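Local coordinates for protein fatty acid amide hydrolase (Candida albicans, PDB 6KVR) that probably hydrolyses monocarboxylic acid amides to the carboxylate and ammonium, as a serine hydrolase of the amidase signature family, at residues A[113-125]-A[214-226]. Residues are numbered along the deposited sequence; the frame is centred on the assembly and turned at random.
Sequences LAHQFTNCAMELF and NNFTGLTKNPFNL
Thr118, the last residue of helix 100-118, and Asn119, just past it, lie against Thr220 and Lys221, where the backbones come closest, 4.6 Å between the CA atoms of Thr118 and Lys221; Asn119, with positive phi, turns the chain out of the helix. Thr118 O accepts a hydrogen bond from Lys221 N (2.8 Å). Asn119 makes the central side-chain link. With CG anti to the backbone N (chi1 -165°), its amide reaches the loop and splits its two N-H groups between carbonyls two residues apart: ND2 lies 2.7 Å from Thr217 O and 2.9 Å from Leu219 O, the latter bond nearly straight at 171°. Both oxygens sit close to the amide plane, whereas ND2 stands above each carbonyl plane. In return, Thr220 OG1 donates to Asn119 O at 2.9 Å and also bonds Ser202 OG, while its methyl CG2 rests on Cys120 CA. Apolar contacts flank this polar centre. Thr118 CG2 packs 3.9 Å from Pro223 CB, and the Thr118 hydroxyl bonds back to Ala114 O within the helix. Leu226 brings CD1 to the edge of the Phe117 ring, near its plane. At the corner of the chain, the bent side chain of selenomethionine Met122 sets CE 3.5 Å from Phe216 CB, beside an Asx motif in which Asn214 OD1 accepts from both Phe216 N and Thr217 N. Met122 and Glu123 face Arg200 in a classic beta bulge at an edge of the mixed sheet, and the Met122 side chain lies about 8 Å from that of Lys158, the predicted charge-relay lysine. Two N-H bonds from one amide to the loop carbonyls, answered by a threonine hydroxyl, should fix the rotation of the Asn119 amide and tie the helix end to the loop in both directions.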
ATOM      1  N   LEU A 113     -21.763  24.483 -24.320  1.00 28.11           N
ATOM      2  CA  LEU A 113     -22.191  25.638 -23.540  1.00 30.25           C
ATOM      3  C   LEU A 113     -21.316  25.810 -22.301  1.00 32.19           C
ATOM      4  O   LEU A 113     -20.813  26.909 -22.033  1.00 31.08           O
ATOM      5  CB  LEU A 113     -23.672  25.497 -23.173  1.00 30.33           C
ATOM      6  CG  LEU A 113     -24.585  25.595 -24.410  1.00 35.05           C
ATOM      7  CD1 LEU A 113     -25.997  25.094 -24.106  1.00 30.15           C
ATOM      8  CD2 LEU A 113     -24.604  27.009 -25.010  1.00 30.23           C
ATOM      9  N   ALA A 114     -21.069  24.715 -21.569  1.00 29.00           N
ATOM     10  CA  ALA A 114     -20.192  24.779 -20.396  1.00 31.42           C
ATOM     11  C   ALA A 114     -18.841  25.421 -20.732  1.00 28.87           C
ATOM     12  O   ALA A 114     -18.384  26.337 -20.034  1.00 28.13           O
ATOM     13  CB  ALA A 114     -19.990  23.378 -19.813  1.00 27.20           C
ATOM     14  N   HIS A 115     -18.200  24.965 -21.817  1.00 29.27           N
ATOM     15  CA  HIS A 115     -16.917  25.540 -22.222  1.00 27.20           C
ATOM     16  C   HIS A 115     -17.035  27.019 -22.573  1.00 27.12           C
ATOM     17  O   HIS A 115     -16.153  27.815 -22.228  1.00 25.64           O
ATOM     18  CB  HIS A 115     -16.334  24.785 -23.417  1.00 27.12           C
ATOM     19  CG  HIS A 115     -15.004  25.321 -23.855  1.00 27.46           C
ATOM     20  ND1 HIS A 115     -13.879  25.258 -23.060  1.00 27.84           N
ATOM     21  CD2 HIS A 115     -14.629  25.971 -24.980  1.00 30.96           C
ATOM     22  CE1 HIS A 115     -12.860  25.814 -23.690  1.00 29.21           C
ATOM     23  NE2 HIS A 115     -13.289  26.262 -24.856  1.00 32.76           N
ATOM     24  N   GLN A 116     -18.094  27.400 -23.292  1.00 28.54           N
ATOM     25  CA  GLN A 116     -18.244  28.792 -23.718  1.00 30.15           C
ATOM     26  C   GLN A 116     -18.330  29.738 -22.525  1.00 29.01           C
ATOM     27  O   GLN A 116     -17.838  30.869 -22.586  1.00 28.50           O
ATOM     28  CB  GLN A 116     -19.483  28.934 -24.608  1.00 31.57           C
ATOM     29  CG  GLN A 116     -19.277  29.871 -25.774  1.00 43.20           C
ATOM     30  CD  GLN A 116     -20.586  30.366 -26.372  1.00 44.05           C
ATOM     31  OE1 GLN A 116     -21.615  29.693 -26.299  1.00 43.26           O
ATOM     32  NE2 GLN A 116     -20.549  31.557 -26.950  1.00 42.59           N
ATOM     33  N   PHE A 117     -18.899  29.276 -21.415  1.00 32.23           N
ATOM     34  CA  PHE A 117     -19.005  30.101 -20.220  1.00 30.03           C
ATOM     35  C   PHE A 117     -17.841  29.902 -19.249  1.00 31.83           C
ATOM     36  O   PHE A 117     -17.319  30.885 -18.719  1.00 29.64           O
ATOM     37  CB  PHE A 117     -20.329  29.812 -19.511  1.00 31.19           C
ATOM     38  CG  PHE A 117     -21.525  30.458 -20.172  1.00 37.94           C
ATOM     39  CD1 PHE A 117     -21.892  31.765 -19.855  1.00 40.84           C
ATOM     40  CD2 PHE A 117     -22.284  29.765 -21.111  1.00 34.56           C
ATOM     41  CE1 PHE A 117     -23.005  32.363 -20.459  1.00 38.31           C
ATOM     42  CE2 PHE A 117     -23.381  30.346 -21.712  1.00 40.18           C
ATOM     43  CZ  PHE A 117     -23.744  31.651 -21.389  1.00 41.38           C
ATOM     44  N   THR A 118     -17.415  28.656 -18.990  1.00 25.65           N
ATOM     45  CA  THR A 118     -16.437  28.417 -17.937  1.00 25.37           C
ATOM     46  C   THR A 118     -15.006  28.191 -18.424  1.00 24.73           C
ATOM     47  O   THR A 118     -14.087  28.267 -17.601  1.00 28.13           O
ATOM     48  CB  THR A 118     -16.851  27.212 -17.094  1.00 28.65           C
ATOM     49  OG1 THR A 118     -16.838  26.040 -17.922  1.00 31.27           O
ATOM     50  CG2 THR A 118     -18.241  27.431 -16.491  1.00 24.61           C
ATOM     51  N   ASN A 119     -14.789  27.908 -19.713  1.00 26.33           N
ATOM     52  CA  ASN A 119     -13.451  27.625 -20.260  1.00 28.26           C
ATOM     53  C   ASN A 119     -12.880  26.337 -19.661  1.00 28.48           C
ATOM     54  O   ASN A 119     -11.682  26.223 -19.394  1.00 30.41           O
ATOM     55  CB  ASN A 119     -12.494  28.808 -20.055  1.00 23.95           C
ATOM     56  CG  ASN A 119     -11.236  28.713 -20.922  1.00 29.29           C
ATOM     57  OD1 ASN A 119     -11.305  28.388 -22.109  1.00 26.32           O
ATOM     58  ND2 ASN A 119     -10.076  29.007 -20.324  1.00 27.48           N
ATOM     59  N   CYS A 120     -13.754  25.349 -19.473  1.00 27.27           N
ATOM     60  CA  CYS A 120     -13.424  24.113 -18.784  1.00 25.87           C
ATOM     61  C   CYS A 120     -12.762  23.042 -19.659  1.00 27.69           C
ATOM     62  O   CYS A 120     -12.217  22.081 -19.104  1.00 31.54           O
ATOM     63  CB  CYS A 120     -14.692  23.530 -18.152  1.00 27.19           C
ATOM     64  SG  CYS A 120     -15.974  23.177 -19.369  1.00 37.36           S
ATOM     65  N   ALA A 121     -12.773  23.165 -20.988  1.00 26.09           N
ATOM     66  CA  ALA A 121     -12.184  22.146 -21.857  1.00 28.90           C
ATOM     67  C   ALA A 121     -10.766  22.521 -22.294  1.00 31.97           C
ATOM     68  O   ALA A 121     -10.461  23.701 -22.502  1.00 29.08           O
ATOM     69  CB  ALA A 121     -13.056  21.915 -23.096  1.00 27.91           C
HETATM   70  N   MSE A 122      -9.896  21.507 -22.429  1.00 31.02           N
HETATM   71  CA  MSE A 122      -8.596  21.681 -23.099  1.00 33.10           C
HETATM   72  C   MSE A 122      -8.587  21.053 -24.487  1.00 30.92           C
HETATM   73  O   MSE A 122      -7.800  21.445 -25.353  1.00 31.13           O
HETATM   74  CB  MSE A 122      -7.437  21.068 -22.293  1.00 33.06           C
HETATM   75  CG  MSE A 122      -7.434  21.378 -20.823  1.00 36.58           C
HETATM   76 SE   MSE A 122      -5.613  21.586 -20.057  0.45 36.04          SE
HETATM   77  CE  MSE A 122      -5.016  22.733 -21.500  1.00 27.79           C
ATOM     78  N   GLU A 123      -9.440  20.046 -24.669  1.00 28.33           N
ATOM     79  CA  GLU A 123      -9.561  19.327 -25.924  1.00 28.52           C
ATOM     80  C   GLU A 123     -11.020  18.943 -26.092  1.00 30.12           C
ATOM     81  O   GLU A 123     -11.673  18.506 -25.140  1.00 33.63           O
ATOM     82  CB  GLU A 123      -8.672  18.071 -25.965  1.00 29.33           C
ATOM     83  CG  GLU A 123      -7.234  18.317 -26.444  1.00 37.24           C
ATOM     84  CD  GLU A 123      -6.522  17.040 -26.927  1.00 41.01           C
ATOM     85  OE1 GLU A 123      -5.453  17.149 -27.586  1.00 38.24           O
ATOM     86  OE2 GLU A 123      -7.028  15.929 -26.638  1.00 32.16           O
ATOM     87  N   LEU A 124     -11.531  19.125 -27.302  1.00 31.46           N
ATOM     88  CA  LEU A 124     -12.897  18.762 -27.638  1.00 29.30           C
ATOM     89  C   LEU A 124     -12.855  17.866 -28.857  1.00 25.19           C
ATOM     90  O   LEU A 124     -12.127  18.153 -29.809  1.00 30.07           O
ATOM     91  CB  LEU A 124     -13.731  19.998 -27.934  1.00 35.61           C
ATOM     92  CG  LEU A 124     -14.536  20.609 -26.800  1.00 36.18           C
ATOM     93  CD1 LEU A 124     -15.182  21.906 -27.303  1.00 30.98           C
ATOM     94  CD2 LEU A 124     -15.575  19.612 -26.365  1.00 29.58           C
ATOM     95  N   PHE A 125     -13.597  16.766 -28.821  1.00 25.59           N
ATOM     96  CA  PHE A 125     -13.647  15.896 -29.990  1.00 25.64           C
ATOM     97  C   PHE A 125     -15.061  15.316 -30.077  1.00 32.95           C
ATOM     98  O   PHE A 125     -15.287  14.106 -29.927  1.00 30.32           O
ATOM     99  CB  PHE A 125     -12.569  14.805 -29.987  1.00 30.67           C
ATOM    100  CG  PHE A 125     -12.208  14.253 -28.628  1.00 27.61           C
ATOM    101  CD1 PHE A 125     -11.318  14.926 -27.791  1.00 32.67           C
ATOM    102  CD2 PHE A 125     -12.695  13.020 -28.220  1.00 30.58           C
ATOM    103  CE1 PHE A 125     -10.947  14.383 -26.537  1.00 30.27           C
ATOM    104  CE2 PHE A 125     -12.340  12.468 -26.984  1.00 28.55           C
ATOM    105  CZ  PHE A 125     -11.464  13.155 -26.138  1.00 30.62           C
ATOM    106  N   ASN A 214      -3.086  28.028 -16.237  1.00 27.14           N
ATOM    107  CA  ASN A 214      -2.098  27.328 -17.047  1.00 26.90           C
ATOM    108  C   ASN A 214      -1.812  28.155 -18.301  1.00 31.96           C
ATOM    109  O   ASN A 214      -2.570  29.065 -18.657  1.00 26.04           O
ATOM    110  CB  ASN A 214      -2.587  25.927 -17.423  1.00 25.00           C
ATOM    111  CG  ASN A 214      -3.759  25.969 -18.390  1.00 30.11           C
ATOM    112  OD1 ASN A 214      -3.570  26.100 -19.603  1.00 30.35           O
ATOM    113  ND2 ASN A 214      -4.975  25.854 -17.859  1.00 28.51           N
ATOM    114  N   ASN A 215      -0.717  27.815 -18.979  1.00 27.11           N
ATOM    115  CA  ASN A 215      -0.267  28.558 -20.148  1.00 28.45           C
ATOM    116  C   ASN A 215      -0.924  28.112 -21.447  1.00 30.67           C
ATOM    117  O   ASN A 215      -0.580  28.649 -22.501  1.00 31.33           O
ATOM    118  CB  ASN A 215       1.254  28.452 -20.293  1.00 26.87           C
ATOM    119  CG  ASN A 215       1.978  29.423 -19.383  1.00 31.19           C
ATOM    120  OD1 ASN A 215       1.610  30.597 -19.301  1.00 30.83           O
ATOM    121  ND2 ASN A 215       2.992  28.940 -18.679  1.00 26.73           N
ATOM    122  N   PHE A 216      -1.837  27.140 -21.417  1.00 28.13           N
ATOM    123  CA  PHE A 216      -2.515  26.737 -22.648  1.00 30.61           C
ATOM    124  C   PHE A 216      -3.811  27.526 -22.838  1.00 30.89           C
ATOM    125  O   PHE A 216      -3.985  28.208 -23.848  1.00 33.08           O
ATOM    126  CB  PHE A 216      -2.839  25.237 -22.642  1.00 27.14           C
ATOM    127  CG  PHE A 216      -1.645  24.321 -22.651  1.00 26.53           C
ATOM    128  CD1 PHE A 216      -0.958  24.033 -21.481  1.00 29.32           C
ATOM    129  CD2 PHE A 216      -1.272  23.662 -23.816  1.00 30.69           C
ATOM    130  CE1 PHE A 216       0.119  23.141 -21.483  1.00 26.56           C
ATOM    131  CE2 PHE A 216      -0.202  22.770 -23.817  1.00 28.66           C
ATOM    132  CZ  PHE A 216       0.487  22.511 -22.651  1.00 25.67           C
ATOM    133  N   THR A 217      -4.715  27.451 -21.863  1.00 29.32           N
ATOM    134  CA  THR A 217      -6.057  28.015 -21.966  1.00 31.83           C
ATOM    135  C   THR A 217      -6.383  29.063 -20.909  1.00 32.61           C
ATOM    136  O   THR A 217      -7.513  29.564 -20.904  1.00 33.07           O
ATOM    137  CB  THR A 217      -7.105  26.898 -21.854  1.00 36.35           C
ATOM    138  OG1 THR A 217      -6.937  26.215 -20.595  1.00 29.20           O
ATOM    139  CG2 THR A 217      -6.949  25.902 -23.003  1.00 36.44           C
ATOM    140  N   GLY A 218      -5.463  29.369 -19.987  1.00 29.81           N
ATOM    141  CA  GLY A 218      -5.730  30.410 -18.991  1.00 32.18           C
ATOM    142  C   GLY A 218      -6.498  29.880 -17.792  1.00 33.32           C
ATOM    143  O   GLY A 218      -6.126  28.857 -17.208  1.00 37.27           O
ATOM    144  N   LEU A 219      -7.572  30.570 -17.414  1.00 29.97           N
ATOM    145  CA  LEU A 219      -8.331  30.256 -16.208  1.00 30.72           C
ATOM    146  C   LEU A 219      -9.661  29.591 -16.538  1.00 26.61           C
ATOM    147  O   LEU A 219     -10.313  29.917 -17.536  1.00 29.66           O
ATOM    148  CB  LEU A 219      -8.612  31.519 -15.382  1.00 26.62           C
ATOM    149  CG  LEU A 219      -7.438  32.397 -14.983  1.00 32.26           C
ATOM    150  CD1 LEU A 219      -7.916  33.795 -14.543  1.00 34.40           C
ATOM    151  CD2 LEU A 219      -6.610  31.704 -13.890  1.00 27.77           C
ATOM    152  N   THR A 220     -10.076  28.677 -15.669  1.00 24.64           N
ATOM    153  CA  THR A 220     -11.401  28.058 -15.738  1.00 27.40           C
ATOM    154  C   THR A 220     -12.265  28.622 -14.617  1.00 25.84           C
ATOM    155  O   THR A 220     -11.791  28.775 -13.490  1.00 26.53           O
ATOM    156  CB  THR A 220     -11.283  26.530 -15.645  1.00 25.67           C
ATOM    157  OG1 THR A 220     -10.534  26.064 -16.775  1.00 25.95           O
ATOM    158  CG2 THR A 220     -12.660  25.827 -15.610  1.00 23.14           C
ATOM    159  N   LYS A 221     -13.526  28.942 -14.918  1.00 25.45           N
ATOM    160  CA  LYS A 221     -14.363  29.716 -14.007  1.00 27.35           C
ATOM    161  C   LYS A 221     -15.505  28.887 -13.425  1.00 26.13           C
ATOM    162  O   LYS A 221     -15.936  27.888 -14.006  1.00 25.27           O
ATOM    163  CB  LYS A 221     -14.941  30.952 -14.719  1.00 26.75           C
ATOM    164  CG  LYS A 221     -13.900  32.038 -15.001  1.00 29.19           C
ATOM    165  CD  LYS A 221     -13.192  32.486 -13.706  1.00 26.35           C
ATOM    166  CE  LYS A 221     -12.465  33.817 -13.920  1.00 28.75           C
ATOM    167  NZ  LYS A 221     -12.011  34.414 -12.644  1.00 26.81           N
ATOM    168  N   ASN A 222     -16.030  29.358 -12.284  1.00 25.28           N
ATOM    169  CA  ASN A 222     -17.103  28.650 -11.566  1.00 26.43           C
ATOM    170  C   ASN A 222     -18.440  28.805 -12.280  1.00 24.63           C
ATOM    171  O   ASN A 222     -18.844  29.926 -12.592  1.00 27.04           O
ATOM    172  CB  ASN A 222     -17.228  29.184 -10.136  1.00 28.75           C
ATOM    173  CG  ASN A 222     -18.086  28.299  -9.247  1.00 27.02           C
ATOM    174  OD1 ASN A 222     -19.222  27.934  -9.595  1.00 25.54           O
ATOM    175  ND2 ASN A 222     -17.546  27.950  -8.086  1.00 24.73           N
ATOM    176  N   PRO A 223     -19.165  27.716 -12.543  1.00 28.55           N
ATOM    177  CA  PRO A 223     -20.414  27.852 -13.308  1.00 26.02           C
ATOM    178  C   PRO A 223     -21.562  28.520 -12.537  1.00 31.42           C
ATOM    179  O   PRO A 223     -22.542  28.931 -13.169  1.00 31.83           O
ATOM    180  CB  PRO A 223     -20.749  26.397 -13.691  1.00 30.05           C
ATOM    181  CG  PRO A 223     -20.110  25.565 -12.636  1.00 27.14           C
ATOM    182  CD  PRO A 223     -18.846  26.306 -12.233  1.00 24.72           C
ATOM    183  N   PHE A 224     -21.485  28.652 -11.211  1.00 30.48           N
ATOM    184  CA  PHE A 224     -22.524  29.324 -10.432  1.00 29.02           C
ATOM    185  C   PHE A 224     -22.213  30.792 -10.161  1.00 29.74           C
ATOM    186  O   PHE A 224     -23.084  31.521  -9.669  1.00 28.18           O
ATOM    187  CB  PHE A 224     -22.740  28.594  -9.097  1.00 28.55           C
ATOM    188  CG  PHE A 224     -23.437  27.270  -9.241  1.00 32.66           C
ATOM    189  CD1 PHE A 224     -24.825  27.192  -9.216  1.00 35.42           C
ATOM    190  CD2 PHE A 224     -22.703  26.102  -9.424  1.00 28.72           C
ATOM    191  CE1 PHE A 224     -25.472  25.962  -9.355  1.00 36.15           C
ATOM    192  CE2 PHE A 224     -23.336  24.875  -9.569  1.00 32.05           C
ATOM    193  CZ  PHE A 224     -24.724  24.804  -9.534  1.00 35.14           C
ATOM    194  N   ASN A 225     -21.002  31.232 -10.471  1.00 27.05           N
ATOM    195  CA  ASN A 225     -20.546  32.597 -10.272  1.00 26.38           C
ATOM    196  C   ASN A 225     -19.251  32.717 -11.049  1.00 27.52           C
ATOM    197  O   ASN A 225     -18.207  32.246 -10.579  1.00 26.91           O
ATOM    198  CB  ASN A 225     -20.336  32.902  -8.782  1.00 25.79           C
ATOM    199  CG  ASN A 225     -19.869  34.339  -8.522  1.00 25.34           C
ATOM    200  OD1 ASN A 225     -19.194  34.947  -9.348  1.00 25.08           O
ATOM    201  ND2 ASN A 225     -20.230  34.880  -7.357  1.00 27.60           N
ATOM    202  N   LEU A 226     -19.305  33.323 -12.237  1.00 27.59           N
ATOM    203  CA  LEU A 226     -18.168  33.325 -13.149  1.00 24.95           C
ATOM    204  C   LEU A 226     -17.011  34.193 -12.677  1.00 27.46           C
ATOM    205  O   LEU A 226     -15.939  34.149 -13.294  1.00 29.85           O
ATOM    206  CB  LEU A 226     -18.602  33.768 -14.543  1.00 28.52           C
ATOM    207  CG  LEU A 226     -19.394  32.759 -15.377  1.00 30.67           C
ATOM    208  CD1 LEU A 226     -19.736  33.357 -16.752  1.00 28.98           C
ATOM    209  CD2 LEU A 226     -18.633  31.458 -15.545  1.00 25.83           C
TER